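Local coordinates for KLLA0E08119p (Kluyveromyces lactis, PDB 3VA7), which is the urea carboxylase part of a larger protein and probably catalyses ATP-dependent, biotin-dependent carboxylation of urea to urea-1-carboxylate in the allophanate route of urea degradation, at residues 269-274 with 360-365; 326-331 with 415-420; 723-728 with 1010-1015. One frame throughout, in Å; residues are numbered along the deposited sequence.

Contact 1: 269-274 with 360-365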
ATOM      1  N   GLU A 269      14.259  32.482  -8.916  1.00 38.51           N
ATOM      2  CA  GLU A 269      13.316  33.571  -9.186  1.00 38.95           C
ATOM      3  C   GLU A 269      13.783  34.588 -10.272  1.00 39.23           C
ATOM      4  O   GLU A 269      14.974  34.743 -10.562  1.00 38.43           O
ATOM      5  CB  GLU A 269      13.021  34.343  -7.889  1.00 38.80           C
ATOM      6  CG  GLU A 269      14.170  35.242  -7.409  1.00 36.95           C
ATOM      7  CD  GLU A 269      13.765  36.044  -6.164  1.00 36.97           C
ATOM      8  OE1 GLU A 269      14.484  35.965  -5.090  1.00 30.91           O
ATOM      9  OE2 GLU A 269      12.712  36.739  -6.288  1.00 31.32           O
ATOM     10  N   THR A 270      12.807  35.301 -10.813  1.00 39.43           N
ATOM     11  CA  THR A 270      13.014  36.306 -11.813  1.00 40.18           C
ATOM     12  C   THR A 270      11.886  37.333 -11.646  1.00 41.11           C
ATOM     13  O   THR A 270      10.748  36.968 -11.282  1.00 40.45           O
ATOM     14  CB  THR A 270      13.071  35.676 -13.261  1.00 39.54           C
ATOM     15  OG1 THR A 270      13.759  36.556 -14.151  1.00 40.08           O
ATOM     16  CG2 THR A 270      11.698  35.401 -13.849  1.00 40.79           C
ATOM     17  N   PRO A 271      12.203  38.625 -11.846  1.00 42.47           N
ATOM     18  CA  PRO A 271      13.549  39.226 -12.031  1.00 43.13           C
ATOM     19  C   PRO A 271      14.370  39.045 -10.799  1.00 43.65           C
ATOM     20  O   PRO A 271      13.831  38.744  -9.764  1.00 43.95           O
ATOM     21  CB  PRO A 271      13.265  40.728 -12.203  1.00 42.98           C
ATOM     22  CG  PRO A 271      11.839  40.814 -12.719  1.00 43.29           C
ATOM     23  CD  PRO A 271      11.114  39.589 -12.108  1.00 42.85           C
ATOM     24  N   ALA A 272      15.675  39.218 -10.899  1.00 45.09           N
ATOM     25  CA  ALA A 272      16.488  39.247  -9.701  1.00 46.31           C
ATOM     26  C   ALA A 272      15.992  40.377  -8.760  1.00 48.09           C
ATOM     27  O   ALA A 272      15.715  41.501  -9.194  1.00 47.31           O
ATOM     28  CB  ALA A 272      17.916  39.440 -10.064  1.00 45.50           C
ATOM     29  N   PRO A 273      15.856  40.075  -7.458  1.00 50.10           N
ATOM     30  CA  PRO A 273      15.514  41.161  -6.548  1.00 51.44           C
ATOM     31  C   PRO A 273      16.741  42.067  -6.307  1.00 53.02           C
ATOM     32  O   PRO A 273      17.871  41.597  -6.442  1.00 52.10           O
ATOM     33  CB  PRO A 273      15.166  40.407  -5.269  1.00 51.30           C
ATOM     34  CG  PRO A 273      16.118  39.226  -5.286  1.00 49.59           C
ATOM     35  CD  PRO A 273      16.093  38.805  -6.736  1.00 49.94           C
ATOM     36  N   ASN A 274      16.499  43.339  -5.956  1.00 55.56           N
ATOM     37  CA  ASN A 274      17.546  44.287  -5.489  1.00 57.69           C
ATOM     38  C   ASN A 274      18.714  44.385  -6.432  1.00 58.64           C
ATOM     39  O   ASN A 274      19.883  44.203  -6.038  1.00 57.99           O
ATOM     40  CB  ASN A 274      18.082  43.927  -4.097  1.00 58.00           C
ATOM     41  CG  ASN A 274      17.006  43.978  -3.014  1.00 60.07           C
ATOM     42  OD1 ASN A 274      16.158  44.895  -2.973  1.00 59.75           O
ATOM     43  ND2 ASN A 274      17.025  42.969  -2.134  1.00 62.90           N
ATOM     44  N   SER A 360       7.153  40.606 -17.676  1.00 47.56           N
ATOM     45  CA  SER A 360       5.814  40.897 -17.248  1.00 46.37           C
ATOM     46  C   SER A 360       5.585  40.119 -15.980  1.00 45.33           C
ATOM     47  O   SER A 360       5.465  38.895 -15.991  1.00 44.54           O
ATOM     48  CB  SER A 360       4.885  40.440 -18.353  1.00 47.06           C
ATOM     49  OG  SER A 360       3.586  40.909 -18.145  1.00 49.80           O
ATOM     50  N   GLY A 361       5.572  40.849 -14.870  1.00 44.73           N
ATOM     51  CA  GLY A 361       5.403  40.274 -13.539  1.00 42.38           C
ATOM     52  C   GLY A 361       6.657  39.654 -12.978  1.00 41.55           C
ATOM     53  O   GLY A 361       7.766  40.021 -13.362  1.00 41.45           O
ATOM     54  N   ALA A 362       6.480  38.710 -12.053  1.00 40.45           N
ATOM     55  CA  ALA A 362       7.605  38.007 -11.447  1.00 40.23           C
ATOM     56  C   ALA A 362       7.230  36.546 -11.297  1.00 40.03           C
ATOM     57  O   ALA A 362       6.046  36.219 -11.206  1.00 41.02           O
ATOM     58  CB  ALA A 362       7.993  38.606 -10.084  1.00 39.78           C
ATOM     59  N   SER A 363       8.234  35.671 -11.276  1.00 38.57           N
ATOM     60  CA  SER A 363       7.948  34.266 -11.321  1.00 37.51           C
ATOM     61  C   SER A 363       8.969  33.517 -10.536  1.00 36.91           C
ATOM     62  O   SER A 363      10.130  33.898 -10.519  1.00 36.97           O
ATOM     63  CB  SER A 363       7.879  33.756 -12.765  1.00 37.77           C
ATOM     64  OG  SER A 363       7.860  32.356 -12.815  1.00 35.97           O
ATOM     65  N   ILE A 364       8.503  32.480  -9.835  1.00 36.18           N
ATOM     66  CA  ILE A 364       9.374  31.672  -9.002  1.00 34.59           C
ATOM     67  C   ILE A 364       9.112  30.162  -9.069  1.00 33.35           C
ATOM     68  O   ILE A 364       8.001  29.709  -9.360  1.00 32.69           O
ATOM     69  CB  ILE A 364       9.586  32.240  -7.542  1.00 35.43           C
ATOM     70  CG1 ILE A 364       9.632  31.099  -6.567  1.00 35.44           C
ATOM     71  CG2 ILE A 364       8.653  33.487  -7.077  1.00 34.21           C
ATOM     72  CD1 ILE A 364      11.029  30.854  -6.130  1.00 40.44           C
ATOM     73  N   GLU A 365      10.178  29.403  -8.859  1.00 32.49           N
ATOM     74  CA  GLU A 365      10.203  27.965  -9.080  1.00 32.68           C
ATOM     75  C   GLU A 365      10.759  27.298  -7.827  1.00 32.81           C
ATOM     76  O   GLU A 365      11.737  27.774  -7.269  1.00 33.54           O
ATOM     77  CB  GLU A 365      11.104  27.599 -10.274  1.00 31.79           C
ATOM     78  CG  GLU A 365      11.325  26.113 -10.389  1.00 33.24           C
ATOM     79  CD  GLU A 365      12.123  25.695 -11.609  1.00 36.20           C
ATOM     80  OE1 GLU A 365      11.493  25.272 -12.604  1.00 36.98           O
ATOM     81  OE2 GLU A 365      13.370  25.754 -11.571  1.00 34.37           O
TER
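Thr270 turns OG1 anti to its backbone nitrogen (chi1 -158°), which sets CG2 on the Ser363 side of the residue, 4.3 Å from Ser363 CB. Glu269, its neighbour on the other face of the sheet, places CG between its own N and carbonyl carbon (chi1 73°); the side chain therefore meets Ile364 through CB alone, 4.0 Å from Ile364 CB, while the extended chain beyond leads off to a salt bridge with Arg423. Between these side chains the backbones pair as antiparallel strands. Thr270 and Ser363 form the hydrogen-bonded pair: Thr270 N donates to Ser363 O over 3.0 Å, and Ser363 N returns a straighter bond of 2.8 Å to Thr270 O, 166° at the hydrogen. Glu269 and Ile364 form the adjacent non-hydrogen-bonded pair, where Glu269 CA lies 3.5 Å from Ser363 O in a CA-H...O contact. The strand ends at Thr270; Pro271 follows a cis peptide bond, and its ring lies alongside the other chain, with CD 3.8 Å from Ala362 CB and 3.6 Å from Gly361 O. Helix 326-333 covers the face bearing Thr270 and Ser363, and helix 423-435 packs on Ile364. The two buried hydroxyls bond outward to carbonyls of the flanking strands, Thr270 OG1 to Glu254 O and Ser363 OG to Val418 O. This is the joint between strands 264-270 and 362-372 within the branched antiparallel sheet of the biotin carboxylase part. Its polar grip is thus all backbone: across the pair the side chains add apolar touches, and their polar ends tie these two strands to the next strand on each side, and to Arg423.

Contact 2: 326-331 with 415-420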
ATOM      1  N   HIS A 326      14.796  27.184 -16.395  1.00 28.34           N
ATOM      2  CA  HIS A 326      14.345  27.974 -17.558  1.00 27.63           C
ATOM      3  C   HIS A 326      12.856  28.348 -17.529  1.00 27.40           C
ATOM      4  O   HIS A 326      12.464  29.365 -18.131  1.00 28.32           O
ATOM      5  CB  HIS A 326      14.667  27.267 -18.903  1.00 27.36           C
ATOM      6  CG  HIS A 326      13.705  26.165 -19.249  1.00 25.72           C
ATOM      7  ND1 HIS A 326      13.795  24.902 -18.699  1.00 25.61           N
ATOM      8  CD2 HIS A 326      12.621  26.143 -20.064  1.00 25.64           C
ATOM      9  CE1 HIS A 326      12.803  24.151 -19.156  1.00 26.30           C
ATOM     10  NE2 HIS A 326      12.074  24.879 -19.984  1.00 27.17           N
ATOM     11  N   PRO A 327      12.008  27.540 -16.880  1.00 27.31           N
ATOM     12  CA  PRO A 327      10.583  27.952 -16.922  1.00 27.89           C
ATOM     13  C   PRO A 327      10.229  29.278 -16.278  1.00 28.22           C
ATOM     14  O   PRO A 327       9.258  29.884 -16.699  1.00 29.05           O
ATOM     15  CB  PRO A 327       9.857  26.831 -16.187  1.00 28.86           C
ATOM     16  CG  PRO A 327      10.789  25.580 -16.302  1.00 26.51           C
ATOM     17  CD  PRO A 327      12.185  26.199 -16.277  1.00 27.69           C
ATOM     18  N   ILE A 328      10.995  29.794 -15.327  1.00 28.63           N
ATOM     19  CA  ILE A 328      10.559  31.088 -14.763  1.00 29.77           C
ATOM     20  C   ILE A 328      10.662  32.223 -15.792  1.00 31.42           C
ATOM     21  O   ILE A 328       9.757  33.100 -15.911  1.00 32.05           O
ATOM     22  CB  ILE A 328      11.224  31.444 -13.425  1.00 29.39           C
ATOM     23  CG1 ILE A 328      12.737  31.541 -13.549  1.00 30.00           C
ATOM     24  CG2 ILE A 328      10.850  30.419 -12.368  1.00 29.13           C
ATOM     25  CD1 ILE A 328      13.376  32.079 -12.328  1.00 29.93           C
ATOM     26  N   THR A 329      11.753  32.167 -16.569  1.00 31.98           N
ATOM     27  CA  THR A 329      11.969  33.037 -17.721  1.00 31.76           C
ATOM     28  C   THR A 329      10.782  32.954 -18.698  1.00 31.28           C
ATOM     29  O   THR A 329      10.278  33.996 -19.210  1.00 31.30           O
ATOM     30  CB  THR A 329      13.327  32.666 -18.409  1.00 32.06           C
ATOM     31  OG1 THR A 329      14.397  32.831 -17.462  1.00 33.86           O
ATOM     32  CG2 THR A 329      13.608  33.532 -19.585  1.00 30.71           C
ATOM     33  N   GLU A 330      10.321  31.732 -18.949  1.00 31.10           N
ATOM     34  CA  GLU A 330       9.161  31.534 -19.865  1.00 31.58           C
ATOM     35  C   GLU A 330       7.857  32.176 -19.312  1.00 31.67           C
ATOM     36  O   GLU A 330       6.979  32.577 -20.067  1.00 30.12           O
ATOM     37  CB  GLU A 330       8.943  30.047 -20.200  1.00 31.18           C
ATOM     38  CG  GLU A 330      10.068  29.420 -21.012  1.00 30.77           C
ATOM     39  CD  GLU A 330       9.808  27.967 -21.440  1.00 33.33           C
ATOM     40  OE1 GLU A 330       8.859  27.332 -20.894  1.00 33.22           O
ATOM     41  OE2 GLU A 330      10.544  27.455 -22.342  1.00 33.59           O
ATOM     42  N   MET A 331       7.758  32.296 -17.993  1.00 31.97           N
ATOM     43  CA  MET A 331       6.525  32.772 -17.440  1.00 33.30           C
ATOM     44  C   MET A 331       6.559  34.256 -17.703  1.00 32.72           C
ATOM     45  O   MET A 331       5.555  34.825 -18.178  1.00 33.45           O
ATOM     46  CB  MET A 331       6.401  32.493 -15.922  1.00 34.36           C
ATOM     47  CG  MET A 331       6.166  31.050 -15.532  1.00 39.14           C
ATOM     48  SD  MET A 331       4.436  30.543 -15.720  1.00 52.06           S
ATOM     49  CE  MET A 331       4.680  29.802 -17.350  1.00 45.57           C
ATOM     50  N   LYS A 415       8.710  20.386 -10.743  1.00 30.72           N
ATOM     51  CA  LYS A 415       9.151  21.741 -10.577  1.00 30.26           C
ATOM     52  C   LYS A 415       7.853  22.515 -10.558  1.00 30.42           C
ATOM     53  O   LYS A 415       7.005  22.372 -11.467  1.00 31.09           O
ATOM     54  CB  LYS A 415      10.039  22.177 -11.715  1.00 29.63           C
ATOM     55  CG  LYS A 415      11.351  21.492 -11.699  1.00 31.01           C
ATOM     56  CD  LYS A 415      12.282  22.085 -12.747  1.00 35.28           C
ATOM     57  CE  LYS A 415      11.849  21.714 -14.153  1.00 32.96           C
ATOM     58  NZ  LYS A 415      12.483  22.529 -15.188  1.00 33.34           N
ATOM     59  N   ILE A 416       7.687  23.278  -9.484  1.00 29.95           N
ATOM     60  CA  ILE A 416       6.469  23.990  -9.205  1.00 30.62           C
ATOM     61  C   ILE A 416       6.713  25.460  -9.484  1.00 30.49           C
ATOM     62  O   ILE A 416       7.516  26.091  -8.804  1.00 30.71           O
ATOM     63  CB  ILE A 416       6.034  23.724  -7.753  1.00 30.47           C
ATOM     64  CG1 ILE A 416       5.673  22.245  -7.635  1.00 31.63           C
ATOM     65  CG2 ILE A 416       4.810  24.551  -7.377  1.00 30.56           C
ATOM     66  CD1 ILE A 416       6.127  21.615  -6.374  1.00 34.67           C
ATOM     67  N   ILE A 417       6.041  25.959 -10.508  1.00 29.74           N
ATOM     68  CA  ILE A 417       6.256  27.303 -11.036  1.00 30.23           C
ATOM     69  C   ILE A 417       5.004  28.248 -11.018  1.00 30.74           C
ATOM     70  O   ILE A 417       3.928  27.976 -11.611  1.00 29.49           O
ATOM     71  CB  ILE A 417       6.820  27.212 -12.448  1.00 30.13           C
ATOM     72  CG1 ILE A 417       7.998  26.231 -12.428  1.00 31.61           C
ATOM     73  CG2 ILE A 417       7.208  28.579 -13.013  1.00 27.64           C
ATOM     74  CD1 ILE A 417       7.947  25.263 -13.612  1.00 29.38           C
ATOM     75  N   VAL A 418       5.229  29.396 -10.406  1.00 30.87           N
ATOM     76  CA  VAL A 418       4.197  30.352 -10.094  1.00 32.91           C
ATOM     77  C   VAL A 418       4.512  31.736 -10.759  1.00 34.01           C
ATOM     78  O   VAL A 418       5.686  32.101 -10.905  1.00 34.64           O
ATOM     79  CB  VAL A 418       4.158  30.384  -8.563  1.00 32.68           C
ATOM     80  CG1 VAL A 418       4.428  31.734  -7.989  1.00 32.11           C
ATOM     81  CG2 VAL A 418       2.920  29.716  -8.071  1.00 33.61           C
ATOM     82  N   HIS A 419       3.485  32.461 -11.198  1.00 34.75           N
ATOM     83  CA  HIS A 419       3.642  33.725 -11.976  1.00 35.87           C
ATOM     84  C   HIS A 419       2.769  34.737 -11.299  1.00 37.63           C
ATOM     85  O   HIS A 419       1.526  34.598 -11.309  1.00 38.23           O
ATOM     86  CB  HIS A 419       3.120  33.607 -13.415  1.00 34.56           C
ATOM     87  CG  HIS A 419       3.477  34.783 -14.282  1.00 36.11           C
ATOM     88  ND1 HIS A 419       2.840  35.061 -15.487  1.00 35.35           N
ATOM     89  CD2 HIS A 419       4.416  35.754 -14.115  1.00 31.93           C
ATOM     90  CE1 HIS A 419       3.384  36.144 -16.021  1.00 32.46           C
ATOM     91  NE2 HIS A 419       4.334  36.586 -15.203  1.00 30.24           N
ATOM     92  N   GLY A 420       3.397  35.731 -10.688  1.00 38.64           N
ATOM     93  CA  GLY A 420       2.655  36.788 -10.014  1.00 40.69           C
ATOM     94  C   GLY A 420       2.918  38.163 -10.603  1.00 41.94           C
ATOM     95  O   GLY A 420       3.852  38.345 -11.413  1.00 42.12           O
TER
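Ile417 packs against Pro327, Ile328 and Met331 where helix 326-333 packs on one face of the antiparallel sheet of the biotin carboxylase part, a helix-on-sheet layer. The short helical segment runs 8.7 Å from the axis of the strand segment, their directions 26° apart. Apolar contacts make up the centre. The two branches of Ile417 divide the work: CD1 reaches Pro327 CB at 3.6 Å, whereas CG2, anti to the backbone N, meets Met331 CG at 3.7 Å and Ile328 CG2 at 4.1 Å. The isoleucine lies roughly perpendicular to the proline side chain. Polar groups sit at the N-terminal end of the interface. The Lys415 chain bends at chi3 and brings NZ to 3.7 Å from Pro327 CG, over to Val324 O, its hydrogen-bond partner; the His326 ring, held through ND1 by Gln323 O and through NE2 by Arg45, is close by but not bonded to the ammonium. No hydrogen bond joins the two segments directly. Aromatic contacts close the other end. Met331 CB lies over the face of the His419 imidazole, 4.3 Å from the centroid and 19° off the normal, a CH-pi contact; the bend at chi2 (-80°) carries SD to an oblique approach to the same ring. A hydrogen bond from His419 to Ser360 O steadies that ring. Over the ring face too lies the helix backbone, with Met331 O 3.3 Å from His419 CE1.

Contact 3: 723-728 with 1010-1015; sequences PSNAHD and GTKYNP
The flat amide of Asn725 has the aliphatic chain of Lys1012 running over one face, with Lys1012 CD 3.8 Å from Asn725 CG; the two side chains run antiparallel alongside one another, and Phe756 touches both. The end of the amide is directed at the backbone of Lys1012 and the hydroxyl of Thr1011. The second flat group, the carboxylate of Asp728, is met on the syn side of OD2 by Lys1012 NZ, 2.9 Å away and 29° out of the carboxylate plane, in a hydrogen-bonded salt bridge. Its other oxygen, OD1, accepts a hydrogen bond from Tyr1044 OH, so the carboxylate is held at both oxygens. Lys1012 reaches this point by bending at chi2 (133°) and then running straight. Its ammonium is buried and also bonds to the carbonyl oxygens of Ala719 and Gly755, while Ala726 O lies 3.0 Å from Lys1012 NZ at a poor angle for a bond. Behind it, Thr1011 OG1 donates to Lys1012 O over 3.0 Å, in the carbonyl plane and on a lone pair, which helps to fix the loop from which the lysine springs. A methionine in place of Lys1012 would probably leave Asp728 OD2 without its charged mate and the carbonyls of Ala719 and Gly755 without this donor. The contact joins strand 725-730 of carboxyltransferase subdomains A and B to a loop of subdomains C and D. The side chain of Asp728 lies about 5 Å from bound urea and about 6 Å from the biotin group, and its partner Tyr1044 lines the urea pocket, while Gly755 lines that of biotin. This buried ion pair between the two halves of the carboxyltransferase, close to both ligands, is consistent with a second-shell element of its active site.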
ATOM      1  N   PRO A 723     -15.650 -31.859   7.412  1.00 35.70           N
ATOM      2  CA  PRO A 723     -16.967 -31.471   7.858  1.00 35.59           C
ATOM      3  C   PRO A 723     -17.097 -30.056   8.344  1.00 35.48           C
ATOM      4  O   PRO A 723     -18.232 -29.639   8.494  1.00 37.73           O
ATOM      5  CB  PRO A 723     -17.253 -32.431   9.010  1.00 35.86           C
ATOM      6  CG  PRO A 723     -16.362 -33.568   8.765  1.00 36.05           C
ATOM      7  CD  PRO A 723     -15.130 -32.967   8.222  1.00 35.41           C
ATOM      8  N   SER A 724     -16.006 -29.317   8.586  1.00 34.55           N
ATOM      9  CA  SER A 724     -16.079 -27.859   8.922  1.00 33.44           C
ATOM     10  C   SER A 724     -16.258 -26.968   7.701  1.00 33.22           C
ATOM     11  O   SER A 724     -16.486 -25.750   7.850  1.00 34.20           O
ATOM     12  CB  SER A 724     -14.806 -27.353   9.594  1.00 33.44           C
ATOM     13  OG  SER A 724     -13.760 -27.231   8.642  1.00 32.00           O
ATOM     14  N   ASN A 725     -16.066 -27.547   6.513  1.00 31.66           N
ATOM     15  CA  ASN A 725     -16.154 -26.826   5.245  1.00 29.83           C
ATOM     16  C   ASN A 725     -17.610 -26.451   4.957  1.00 29.30           C
ATOM     17  O   ASN A 725     -18.508 -27.271   5.118  1.00 28.93           O
ATOM     18  CB  ASN A 725     -15.603 -27.702   4.104  1.00 29.24           C
ATOM     19  CG  ASN A 725     -14.093 -27.918   4.173  1.00 31.09           C
ATOM     20  OD1 ASN A 725     -13.436 -27.736   5.219  1.00 35.06           O
ATOM     21  ND2 ASN A 725     -13.529 -28.322   3.047  1.00 30.34           N
ATOM     22  N   ALA A 726     -17.816 -25.233   4.457  1.00 28.86           N
ATOM     23  CA  ALA A 726     -19.120 -24.615   4.368  1.00 28.14           C
ATOM     24  C   ALA A 726     -19.172 -23.883   3.069  1.00 27.92           C
ATOM     25  O   ALA A 726     -18.143 -23.384   2.594  1.00 26.81           O
ATOM     26  CB  ALA A 726     -19.302 -23.616   5.530  1.00 27.58           C
ATOM     27  N   HIS A 727     -20.367 -23.812   2.475  1.00 27.43           N
ATOM     28  CA  HIS A 727     -20.525 -22.944   1.320  1.00 26.63           C
ATOM     29  C   HIS A 727     -20.161 -21.516   1.763  1.00 26.57           C
ATOM     30  O   HIS A 727     -20.755 -20.929   2.667  1.00 26.04           O
ATOM     31  CB  HIS A 727     -21.927 -23.043   0.731  1.00 26.11           C
ATOM     32  CG  HIS A 727     -22.215 -24.361   0.078  1.00 27.97           C
ATOM     33  ND1 HIS A 727     -21.964 -24.606  -1.261  1.00 25.48           N
ATOM     34  CD2 HIS A 727     -22.727 -25.511   0.582  1.00 27.66           C
ATOM     35  CE1 HIS A 727     -22.341 -25.836  -1.549  1.00 25.07           C
ATOM     36  NE2 HIS A 727     -22.792 -26.411  -0.449  1.00 26.45           N
ATOM     37  N   ASP A 728     -19.134 -20.988   1.140  1.00 26.74           N
ATOM     38  CA  ASP A 728     -18.522 -19.726   1.567  1.00 26.69           C
ATOM     39  C   ASP A 728     -19.583 -18.652   1.812  1.00 26.68           C
ATOM     40  O   ASP A 728     -20.533 -18.510   1.004  1.00 26.15           O
ATOM     41  CB  ASP A 728     -17.423 -19.298   0.564  1.00 26.23           C
ATOM     42  CG  ASP A 728     -16.356 -20.396   0.350  1.00 26.96           C
ATOM     43  OD1 ASP A 728     -15.154 -20.054   0.325  1.00 24.99           O
ATOM     44  OD2 ASP A 728     -16.721 -21.613   0.249  1.00 27.33           O
ATOM     45  N   GLY A1010     -13.274 -31.924  -3.440  1.00 26.03           N
ATOM     46  CA  GLY A1010     -12.038 -31.331  -2.948  1.00 24.22           C
ATOM     47  C   GLY A1010     -12.150 -31.137  -1.470  1.00 24.80           C
ATOM     48  O   GLY A1010     -12.947 -31.823  -0.817  1.00 25.94           O
ATOM     49  N   THR A1011     -11.381 -30.210  -0.926  1.00 23.88           N
ATOM     50  CA  THR A1011     -11.476 -29.878   0.469  1.00 25.20           C
ATOM     51  C   THR A1011     -10.611 -28.641   0.668  1.00 25.74           C
ATOM     52  O   THR A1011      -9.757 -28.326  -0.162  1.00 26.26           O
ATOM     53  CB  THR A1011     -10.946 -30.993   1.424  1.00 26.00           C
ATOM     54  OG1 THR A1011     -11.150 -30.582   2.778  1.00 28.93           O
ATOM     55  CG2 THR A1011      -9.409 -31.218   1.280  1.00 25.97           C
ATOM     56  N   LYS A1012     -10.832 -27.951   1.769  1.00 25.92           N
ATOM     57  CA  LYS A1012     -10.050 -26.800   2.110  1.00 26.83           C
ATOM     58  C   LYS A1012      -9.039 -27.305   3.106  1.00 28.06           C
ATOM     59  O   LYS A1012      -9.233 -28.391   3.684  1.00 29.43           O
ATOM     60  CB  LYS A1012     -10.974 -25.743   2.677  1.00 26.66           C
ATOM     61  CG  LYS A1012     -11.847 -25.081   1.556  1.00 24.65           C
ATOM     62  CD  LYS A1012     -13.309 -24.994   1.950  1.00 24.24           C
ATOM     63  CE  LYS A1012     -14.072 -24.122   1.004  1.00 24.95           C
ATOM     64  NZ  LYS A1012     -15.475 -24.021   1.400  1.00 26.63           N
ATOM     65  N   TYR A1013      -7.936 -26.596   3.285  1.00 27.84           N
ATOM     66  CA  TYR A1013      -6.895 -27.130   4.136  1.00 27.97           C
ATOM     67  C   TYR A1013      -7.356 -27.340   5.597  1.00 28.72           C
ATOM     68  O   TYR A1013      -8.294 -26.677   6.091  1.00 28.65           O
ATOM     69  CB  TYR A1013      -5.679 -26.206   4.104  1.00 28.18           C
ATOM     70  CG  TYR A1013      -4.716 -26.342   2.909  1.00 28.11           C
ATOM     71  CD1 TYR A1013      -5.175 -26.652   1.596  1.00 25.78           C
ATOM     72  CD2 TYR A1013      -3.344 -26.110   3.082  1.00 29.28           C
ATOM     73  CE1 TYR A1013      -4.290 -26.755   0.525  1.00 25.78           C
ATOM     74  CE2 TYR A1013      -2.430 -26.195   1.984  1.00 27.51           C
ATOM     75  CZ  TYR A1013      -2.904 -26.508   0.741  1.00 27.66           C
ATOM     76  OH  TYR A1013      -2.009 -26.570  -0.288  1.00 28.43           O
ATOM     77  N   ASN A1014      -6.706 -28.292   6.275  1.00 28.36           N
ATOM     78  CA  ASN A1014      -6.929 -28.550   7.668  1.00 27.23           C
ATOM     79  C   ASN A1014      -5.603 -28.716   8.388  1.00 27.52           C
ATOM     80  O   ASN A1014      -5.016 -29.800   8.367  1.00 27.37           O
ATOM     81  CB  ASN A1014      -7.817 -29.785   7.807  1.00 26.90           C
ATOM     82  CG  ASN A1014      -7.803 -30.380   9.220  1.00 28.58           C
ATOM     83  OD1 ASN A1014      -7.850 -31.618   9.380  1.00 37.55           O
ATOM     84  ND2 ASN A1014      -7.693 -29.537  10.235  1.00 22.95           N
ATOM     85  N   PRO A1015      -5.111 -27.659   9.050  1.00 27.74           N
ATOM     86  CA  PRO A1015      -5.645 -26.310   9.186  1.00 28.35           C
ATOM     87  C   PRO A1015      -5.198 -25.485   7.999  1.00 28.46           C
ATOM     88  O   PRO A1015      -4.377 -25.951   7.204  1.00 30.11           O
ATOM     89  CB  PRO A1015      -4.916 -25.769  10.451  1.00 28.04           C
ATOM     90  CG  PRO A1015      -3.619 -26.367  10.408  1.00 26.70           C
ATOM     91  CD  PRO A1015      -3.814 -27.774   9.742  1.00 27.75           C
TER

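Overall arrangement
Contacts 1 and 2 are neighbours, their centres 9 Å apart, and their segments alternate along the chain within the biotin carboxylase part. Strands 264-270, 362-372 and 412-420 lie side by side in one antiparallel sheet, and helix 326-333 of contact 2 packs on this shared sheet. Backbone pairing of Ala362 with Gly420 links the two directly. Contact 3 comes later in the chain, about 70 Å from the centre of contact 1 and 63 Å from that of contact 2, in the carboxyltransferase part on the opposite side of the chain's centre. Two well-separated catalytic parts are consistent with a biotin that carries the carboxyl group between them.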